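Local atomic coordinates of putative branched-chain amino acid ABC transporter (Chromobacterium violaceum, PDB entry 4PYR), a protein that binds glutathione in the crystal and, as an LppC-family lipoprotein with a periplasmic-binding-protein-like fold, may regulate an enzyme, as inferred for its family. Residues 140-143 with 144-148. Sequence-based numbering, arbitrary orientation.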
ATOM      1  N   LYS A 140      14.544  -5.393   5.821  1.00 17.21           N
ATOM      2  CA  LYS A 140      14.647  -6.838   5.458  1.00 18.74           C
ATOM      3  C   LYS A 140      14.140  -7.079   4.038  1.00 19.12           C
ATOM      4  O   LYS A 140      14.811  -7.764   3.230  1.00 19.78           O
ATOM      5  CB  LYS A 140      13.879  -7.680   6.499  1.00 20.45           C
ATOM      6  CG  LYS A 140      13.674  -9.155   6.143  1.00 22.83           C
ATOM      7  CD  LYS A 140      14.984  -9.897   6.072  1.00 23.88           C
ATOM      8  CE  LYS A 140      14.703 -11.394   6.139  1.00 25.80           C
ATOM      9  NZ  LYS A 140      15.723 -12.327   5.555  1.00 24.84           N
ATOM     10  N   ALA A 141      12.963  -6.525   3.728  1.00 17.10           N
ATOM     11  CA  ALA A 141      12.383  -6.719   2.421  1.00 17.18           C
ATOM     12  C   ALA A 141      13.251  -6.128   1.321  1.00 16.99           C
ATOM     13  O   ALA A 141      13.411  -6.718   0.268  1.00 19.64           O
ATOM     14  CB  ALA A 141      10.972  -6.175   2.397  1.00 18.33           C
ATOM     15  N   PHE A 142      13.808  -4.910   1.566  1.00 17.08           N
ATOM     16  CA  PHE A 142      14.731  -4.337   0.606  1.00 15.97           C
ATOM     17  C   PHE A 142      15.959  -5.252   0.378  1.00 17.39           C
ATOM     18  O   PHE A 142      16.373  -5.530  -0.750  1.00 17.90           O
ATOM     19  CB  PHE A 142      15.148  -2.920   1.062  1.00 16.05           C
ATOM     20  CG  PHE A 142      16.054  -2.235   0.095  1.00 14.75           C
ATOM     21  CD1 PHE A 142      17.392  -2.588  -0.017  1.00 16.18           C
ATOM     22  CD2 PHE A 142      15.567  -1.242  -0.732  1.00 16.07           C
ATOM     23  CE1 PHE A 142      18.205  -1.994  -0.957  1.00 16.12           C
ATOM     24  CE2 PHE A 142      16.385  -0.645  -1.663  1.00 15.19           C
ATOM     25  CZ  PHE A 142      17.710  -0.977  -1.764  1.00 18.14           C
ATOM     26  N   ALA A 143      16.571  -5.646   1.473  1.00 17.55           N
ATOM     27  CA  ALA A 143      17.795  -6.395   1.442  1.00 19.55           C
ATOM     28  C   ALA A 143      17.572  -7.741   0.742  1.00 19.93           C
ATOM     29  O   ALA A 143      18.398  -8.157  -0.058  1.00 20.33           O
ATOM     30  CB  ALA A 143      18.274  -6.606   2.846  1.00 20.57           C
ATOM     31  N   ASP A 144      16.449  -8.364   1.021  1.00 19.11           N
ATOM     32  CA  ASP A 144      16.168  -9.670   0.364  1.00 20.99           C
ATOM     33  C   ASP A 144      16.039  -9.503  -1.147  1.00 17.68           C
ATOM     34  O   ASP A 144      16.519 -10.369  -1.941  1.00 24.05           O
ATOM     35  CB  ASP A 144      14.903 -10.292   0.933  1.00 22.10           C
ATOM     36  CG  ASP A 144      15.120 -10.937   2.306  1.00 25.59           C
ATOM     37  OD1 ASP A 144      16.280 -11.069   2.762  1.00 29.15           O
ATOM     38  OD2 ASP A 144      14.132 -11.292   2.972  1.00 26.55           O
ATOM     39  N   GLU A 145      15.303  -8.470  -1.560  1.00 19.34           N
ATOM     40  CA  GLU A 145      15.120  -8.201  -2.969  1.00 18.61           C
ATOM     41  C   GLU A 145      16.434  -7.852  -3.669  1.00 20.20           C
ATOM     42  O   GLU A 145      16.716  -8.332  -4.752  1.00 21.40           O
ATOM     43  CB  GLU A 145      14.086  -7.100  -3.176  1.00 17.39           C
ATOM     44  CG  GLU A 145      13.695  -6.919  -4.644  1.00 18.24           C
ATOM     45  CD  GLU A 145      12.884  -8.081  -5.225  1.00 25.93           C
ATOM     46  OE1 GLU A 145      12.184  -8.863  -4.525  1.00 30.83           O
ATOM     47  OE2 GLU A 145      12.886  -8.157  -6.460  1.00 26.36           O
ATOM     48  N   TRP A 146      17.250  -7.008  -3.039  1.00 18.43           N
ATOM     49  CA  TRP A 146      18.546  -6.637  -3.602  1.00 19.27           C
ATOM     50  C   TRP A 146      19.401  -7.891  -3.832  1.00 22.55           C
ATOM     51  O   TRP A 146      19.999  -8.069  -4.887  1.00 21.82           O
ATOM     52  CB  TRP A 146      19.321  -5.646  -2.614  1.00 20.64           C
ATOM     53  CG  TRP A 146      20.524  -5.100  -3.291  1.00 20.59           C
ATOM     54  CD1 TRP A 146      21.792  -5.593  -3.261  1.00 22.60           C
ATOM     55  CD2 TRP A 146      20.542  -3.992  -4.180  1.00 19.33           C
ATOM     56  NE1 TRP A 146      22.602  -4.864  -4.093  1.00 23.08           N
ATOM     57  CE2 TRP A 146      21.860  -3.856  -4.651  1.00 22.50           C
ATOM     58  CE3 TRP A 146      19.561  -3.082  -4.614  1.00 19.56           C
ATOM     59  CZ2 TRP A 146      22.226  -2.878  -5.581  1.00 22.44           C
ATOM     60  CZ3 TRP A 146      19.917  -2.132  -5.499  1.00 21.89           C
ATOM     61  CH2 TRP A 146      21.246  -2.033  -5.988  1.00 24.36           C
ATOM     62  N   ARG A 147      19.479  -8.728  -2.810  1.00 23.75           N
ATOM     63  CA  ARG A 147      20.259  -9.978  -2.929  1.00 24.33           C
ATOM     64  C   ARG A 147      19.755 -10.866  -4.095  1.00 25.79           C
ATOM     65  O   ARG A 147      20.569 -11.408  -4.859  1.00 32.02           O
ATOM     66  CB  ARG A 147      20.292 -10.773  -1.596  1.00 27.81           C
ATOM     67  CG  ARG A 147      21.316 -11.922  -1.577  1.00 27.73           C
ATOM     68  CD  ARG A 147      20.982 -12.926  -0.489  1.00 35.33           C
ATOM     69  NE  ARG A 147      21.182 -12.348   0.864  1.00 34.22           N
ATOM     70  CZ  ARG A 147      22.316 -12.443   1.582  1.00 34.23           C
ATOM     71  NH1 ARG A 147      23.362 -13.078   1.081  1.00 36.55           N
ATOM     72  NH2 ARG A 147      22.414 -11.905   2.780  1.00 33.01           N
ATOM     73  N   ALA A 148      18.430 -10.983  -4.216  1.00 24.09           N
ATOM     74  CA  ALA A 148      17.810 -11.785  -5.265  1.00 28.92           C
ATOM     75  C   ALA A 148      18.233 -11.283  -6.651  1.00 27.19           C
ATOM     76  O   ALA A 148      18.551 -12.053  -7.525  1.00 36.71           O
ATOM     77  CB  ALA A 148      16.271 -11.781  -5.133  1.00 30.42           C
TER
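In the amphipathic helix 133-150, the crossover helix of a beta-alpha-beta unit, Lys140 pairs with Asp144 on one flank and Phe142 lies beside Trp146 on another, each pair one turn apart. Four consecutive i to i+4 backbone bonds run through this turn. Trp146 N binds Phe142 O at 2.9 Å, and Asp144 N binds Lys140 O at 2.8 Å. The Lys140 chain leaves its backbone with CG anti to N (chi1 170°) and bends at CB-CG (chi2 65°), which carries its ammonium group along the helix to the aspartate. There Lys140 NZ forms a salt bridge with Asp144 OD1 at 3.1 Å, received on the syn lone pair, and a weak bond to Asp144 OD2 at 3.2 Å; both carboxylate oxygens thus share one ammonium. The lysine methylenes also rest against this carboxylate, Lys140 CE lying 3.2 Å from Asp144 OD2. The pair is on the exposed side, so solvent probably weakens its attraction. Phe142 and Trp146 share the same first torsion, with CG anti to N, and their side chains run alongside each other in the same direction. Their planes are almost parallel, 6° apart, but the phenyl ring and the six-membered indole ring are slid so far that they scarcely overlap, with centroids 6.0 Å apart. The nearest approach is oblique, Phe142 CZ to Trp146 CE3 at 4.0 Å. Both aromatic side chains are buried: Phe142 packs on Leu127 of strand 125-129 and Met117 of helix 106-119, while Trp146 meets Pro125 and makes a cation-pi contact with Arg118. Glu145 forms a salt bridge to Arg115, tying helix 133-150 to the neighbouring helix 106-119, and Ala143 touches Val154 just before strand 155-158.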